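Local coordinates for putative uncharacterized protein (Desulfitobacterium hafniense, PDB 4JGI) that binds methylcobalamin in a Rossmann-like domain and probably serves as the corrinoid-carrying, methyl-transferring component of an O-demethylase system, at residues A[21-24]-A[25-29]; A[158-161]-A[162-166]. All coordinates share one frame; numbering follows the deposited sequence.

Interaction 1: A[21-24]-A[25-29]; sequences EVVD and KVMAK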
loop_
_atom_site.group_PDB
_atom_site.type_symbol
_atom_site.label_atom_id
_atom_site.label_comp_id
_atom_site.label_asym_id
_atom_site.label_seq_id
_atom_site.Cartn_x
_atom_site.Cartn_y
_atom_site.Cartn_z
ATOM N N GLU A 21 3.320 15.252 -18.779
ATOM C CA GLU A 21 3.998 16.531 -19.154
ATOM C C GLU A 21 5.118 16.859 -18.163
ATOM O O GLU A 21 6.253 17.137 -18.575
ATOM C CB GLU A 21 2.997 17.671 -19.193
ATOM C CG GLU A 21 3.347 18.816 -20.082
ATOM C CD GLU A 21 2.182 19.768 -20.264
ATOM O OE1 GLU A 21 0.991 19.344 -20.121
ATOM O OE2 GLU A 21 2.462 20.950 -20.550
ATOM N N VAL A 22 4.846 16.679 -16.870
ATOM C CA VAL A 22 5.843 16.993 -15.884
ATOM C C VAL A 22 6.904 15.934 -15.786
ATOM O O VAL A 22 8.100 16.232 -15.610
ATOM C CB VAL A 22 5.243 17.404 -14.501
ATOM C CG1 VAL A 22 4.517 16.291 -13.735
ATOM C CG2 VAL A 22 6.299 17.984 -13.588
ATOM N N VAL A 23 6.525 14.669 -15.962
ATOM C CA VAL A 23 7.518 13.599 -15.945
ATOM C C VAL A 23 8.519 13.824 -17.084
ATOM O O VAL A 23 9.693 13.711 -16.870
ATOM C CB VAL A 23 6.879 12.203 -16.042
ATOM C CG1 VAL A 23 7.925 11.157 -16.346
ATOM C CG2 VAL A 23 6.160 11.905 -14.741
ATOM N N ASP A 24 8.016 14.219 -18.237
ATOM C CA ASP A 24 8.915 14.529 -19.354
ATOM C C ASP A 24 9.878 15.682 -19.072
ATOM O O ASP A 24 11.038 15.578 -19.424
ATOM C CB ASP A 24 8.137 14.858 -20.598
ATOM C CG ASP A 24 7.373 13.671 -21.148
ATOM O OD1 ASP A 24 7.600 12.492 -20.739
ATOM O OD2 ASP A 24 6.495 13.942 -21.997
ATOM N N LYS A 25 9.389 16.749 -18.477
ATOM C CA LYS A 25 10.237 17.881 -18.090
ATOM C C LYS A 25 11.347 17.485 -17.100
ATOM O O LYS A 25 12.532 17.892 -17.232
ATOM C CB LYS A 25 9.381 18.993 -17.514
ATOM C CG LYS A 25 8.666 19.794 -18.605
ATOM C CD LYS A 25 7.708 20.819 -18.009
ATOM C CE LYS A 25 6.661 21.310 -19.008
ATOM N NZ LYS A 25 5.378 21.600 -18.320
ATOM N N VAL A 26 10.977 16.682 -16.111
ATOM C CA VAL A 26 11.935 16.187 -15.147
ATOM C C VAL A 26 12.942 15.254 -15.796
ATOM O O VAL A 26 14.154 15.335 -15.519
ATOM C CB VAL A 26 11.215 15.515 -13.972
ATOM C CG1 VAL A 26 12.190 14.742 -13.097
ATOM C CG2 VAL A 26 10.472 16.579 -13.206
ATOM N N MET A 27 12.481 14.341 -16.640
ATOM C CA MET A 27 13.436 13.405 -17.239
ATOM C C MET A 27 14.465 14.196 -18.086
ATOM O O MET A 27 15.650 13.861 -18.052
ATOM C CB MET A 27 12.748 12.297 -18.051
ATOM C CG MET A 27 12.026 11.218 -17.243
ATOM S SD MET A 27 11.221 10.114 -18.442
ATOM C CE MET A 27 10.514 11.010 -19.832
ATOM N N ALA A 28 14.037 15.285 -18.746
ATOM C CA ALA A 28 14.944 16.119 -19.557
ATOM C C ALA A 28 16.010 16.815 -18.776
ATOM O O ALA A 28 17.098 17.009 -19.287
ATOM C CB ALA A 28 14.177 17.188 -20.295
ATOM N N LYS A 29 15.703 17.283 -17.579
ATOM C CA LYS A 29 16.778 17.974 -16.864
ATOM C C LYS A 29 17.699 16.990 -16.118
ATOM O O LYS A 29 18.731 17.389 -15.549
ATOM C CB LYS A 29 16.296 19.144 -16.014
ATOM C CG LYS A 29 15.166 18.880 -15.074
ATOM C CD LYS A 29 14.741 20.173 -14.397
ATOM C CE LYS A 29 14.214 21.230 -15.369
ATOM N NZ LYS A 29 14.271 22.548 -14.689
#
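Glu-21 and Lys-25, one helical turn apart, lie side by side, their side chains pointing the same way. With CG opposite the backbone N about the first torsion (chi1 -154°) and the rest of the chain extended, the glutamate carries its carboxylate out to where the lysine ends; the lysine leans back along the helix until its NZ stands 3.7 Å from Glu-21 OE2, a long salt bridge on an exposed face. Beneath it, Lys-25 N donates to Glu-21 O at 3.2 Å, and the methylenes of the lysine pass over that same carbonyl oxygen. Val-22 comes next: its O accepts Val-26 N at 3.0 Å, and its CG2 meets CG2 of Val-26 loosely at 4.4 Å. The helix is amphipathic, with Val-22, Val-23 and Val-26 set against neighbouring helices and Glu-21 and Lys-25 on the outer face. Helix 16-29 belongs to the N-terminal helical B12-binding domain, where Val-22 and Val-26 both rest on Leu-38 of helix 32-54, and Val-23 and Val-26 both touch Leu-77 of helix 60-77. At Val-23, CG1 meets SD of Met-27 at 4.0 Å, the two side chains crossing at a slant, and Val-23 O receives Met-27 N at 2.9 Å. Lys-76 touches both of these side chains. Asp-24 closes the segment by giving its carbonyl O to Ala-28 N at 3.1 Å. Its carboxylate runs alongside Met-27, whose bend at the last torsion (chi3 -39°) carries the terminal methyl back along the helix, so that CE lies 3.4 Å from Asp-24 OD1.

Interaction 2: A[158-161]-A[162-166]; sequences RETV and DALKA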
loop_
_atom_site.group_PDB
_atom_site.type_symbol
_atom_site.label_atom_id
_atom_site.label_comp_id
_atom_site.label_asym_id
_atom_site.label_seq_id
_atom_site.Cartn_x
_atom_site.Cartn_y
_atom_site.Cartn_z
ATOM N N ARG A 158 -6.413 -12.532 13.856
ATOM C CA ARG A 158 -6.042 -12.551 15.276
ATOM C C ARG A 158 -5.083 -13.684 15.553
ATOM O O ARG A 158 -4.067 -13.459 16.256
ATOM C CB ARG A 158 -7.299 -12.700 16.112
ATOM C CG ARG A 158 -6.975 -12.712 17.613
ATOM C CD ARG A 158 -8.194 -12.760 18.520
ATOM N NE ARG A 158 -9.181 -13.685 18.035
ATOM C CZ ARG A 158 -9.067 -15.007 17.996
ATOM N NH1 ARG A 158 -7.995 -15.638 18.504
ATOM N NH2 ARG A 158 -10.067 -15.710 17.460
ATOM N N GLU A 159 -5.346 -14.854 15.009
ATOM C CA GLU A 159 -4.413 -15.933 15.155
ATOM C C GLU A 159 -3.012 -15.703 14.600
ATOM O O GLU A 159 -1.976 -16.129 15.165
ATOM C CB GLU A 159 -4.980 -17.193 14.528
ATOM C CG GLU A 159 -6.250 -17.651 15.237
ATOM C CD GLU A 159 -7.036 -18.682 14.434
ATOM O OE1 GLU A 159 -6.659 -18.962 13.252
ATOM O OE2 GLU A 159 -8.023 -19.233 14.994
ATOM N N THR A 160 -2.943 -14.988 13.463
ATOM C CA THR A 160 -1.652 -14.635 12.858
ATOM C C THR A 160 -0.855 -13.678 13.789
ATOM O O THR A 160 0.345 -13.897 14.043
ATOM C CB THR A 160 -1.857 -13.942 11.519
ATOM O OG1 THR A 160 -2.576 -14.816 10.650
ATOM C CG2 THR A 160 -0.560 -13.581 10.867
ATOM N N VAL A 161 -1.519 -12.686 14.330
ATOM C CA VAL A 161 -0.852 -11.747 15.282
ATOM C C VAL A 161 -0.387 -12.492 16.522
ATOM O O VAL A 161 0.745 -12.293 16.943
ATOM C CB VAL A 161 -1.776 -10.587 15.648
ATOM C CG1 VAL A 161 -1.177 -9.738 16.768
ATOM C CG2 VAL A 161 -2.001 -9.761 14.385
ATOM N N ASP A 162 -1.226 -13.380 16.994
ATOM C CA ASP A 162 -0.906 -14.147 18.224
ATOM C C ASP A 162 0.325 -15.039 17.945
ATOM O O ASP A 162 1.250 -15.209 18.788
ATOM C CB ASP A 162 -2.038 -14.989 18.667
ATOM C CG ASP A 162 -3.147 -14.163 19.302
ATOM O OD1 ASP A 162 -2.895 -12.968 19.597
ATOM O OD2 ASP A 162 -4.275 -14.730 19.575
ATOM N N ALA A 163 0.373 -15.661 16.772
ATOM C CA ALA A 163 1.532 -16.461 16.369
ATOM C C ALA A 163 2.818 -15.658 16.233
ATOM O O ALA A 163 3.862 -16.086 16.588
ATOM C CB ALA A 163 1.258 -17.197 15.104
ATOM N N LEU A 164 2.722 -14.442 15.721
ATOM C CA LEU A 164 3.887 -13.562 15.629
ATOM C C LEU A 164 4.369 -13.193 17.020
ATOM O O LEU A 164 5.604 -13.076 17.230
ATOM C CB LEU A 164 3.569 -12.322 14.802
ATOM C CG LEU A 164 3.273 -12.637 13.305
ATOM C CD1 LEU A 164 2.702 -11.341 12.705
ATOM C CD2 LEU A 164 4.534 -13.072 12.594
ATOM N N LYS A 165 3.451 -12.980 17.946
ATOM C CA LYS A 165 3.795 -12.700 19.347
ATOM C C LYS A 165 4.521 -13.935 19.952
ATOM O O LYS A 165 5.602 -13.771 20.603
ATOM C CB LYS A 165 2.539 -12.307 20.197
ATOM C CG LYS A 165 2.004 -10.903 19.990
ATOM C CD LYS A 165 0.747 -10.566 20.860
ATOM C CE LYS A 165 -0.186 -9.463 20.194
ATOM N NZ LYS A 165 -1.723 -9.092 20.469
ATOM N N ALA A 166 4.010 -15.127 19.718
ATOM C CA ALA A 166 4.620 -16.338 20.268
ATOM C C ALA A 166 6.032 -16.600 19.771
ATOM O O ALA A 166 6.880 -17.121 20.497
ATOM C CB ALA A 166 3.730 -17.522 19.993
#
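The beta-alpha-beta unit of the cobalamin-binding Rossmann-like domain carries this contact on its connecting helix, 151-166, where the side chains of Arg-158 and Asp-162, one turn apart, cross at an angle. Asp-162 OD2 approaches the edge of the guanidinium, near its plane, and stands 4.0 Å from Arg-158 NH1, a long salt bridge. The two flat groups are turned 48° apart. A bend at chi3 (43°) swings the arginine head out of line with its methylenes, and its NH2 has a further weak, long ion pair with Asp-155. Replacing Asp-162 by an alanine removes the carboxylate, and the guanidinium, left with the weak pair to Asp-155, is likely to turn more freely. Further along, the end of the Lys-165 chain lies across Val-161, its CE 3.6 Å from Val-161 CG1. The backbone repeats the i to i+4 pattern, with Asp-162 N giving to Arg-158 O at 2.9 Å and Leu-164 N to Thr-160 O at 3.0 Å. Thr-160 OG1 is hydrogen-bonded to Ser-156 O, one turn earlier. Thr-160 and Ala-163 touch Val-129 of helix 129-139, Leu-164 meets Leu-169 in the following loop, and the helix as a whole links strand 143-147 to strand 174-178.

Interaction 1 precedes interaction 2 along the chain, and each lies within a single helix: 16-29 in the N-terminal helical part and 151-166 in the cobalamin-binding Rossmann-like part. Their centres are 47 Å apart, on opposite sides of the chain's centre, and their nearest atoms are about 36 Å apart without touching. The first belongs to a helix packed against helices 32-54 and 60-77, the second to the parallel-sheet domain whose strands include 143-147 and 174-178. Interaction 1 lies far from the cofactor-binding residues; the side chain of Thr-160 in interaction 2 is about 11 Å from the bound methylcobalamin. In this two-part protein, probably a corrinoid carrier, the contacts thus belong to separate modules and neither bears directly on the other.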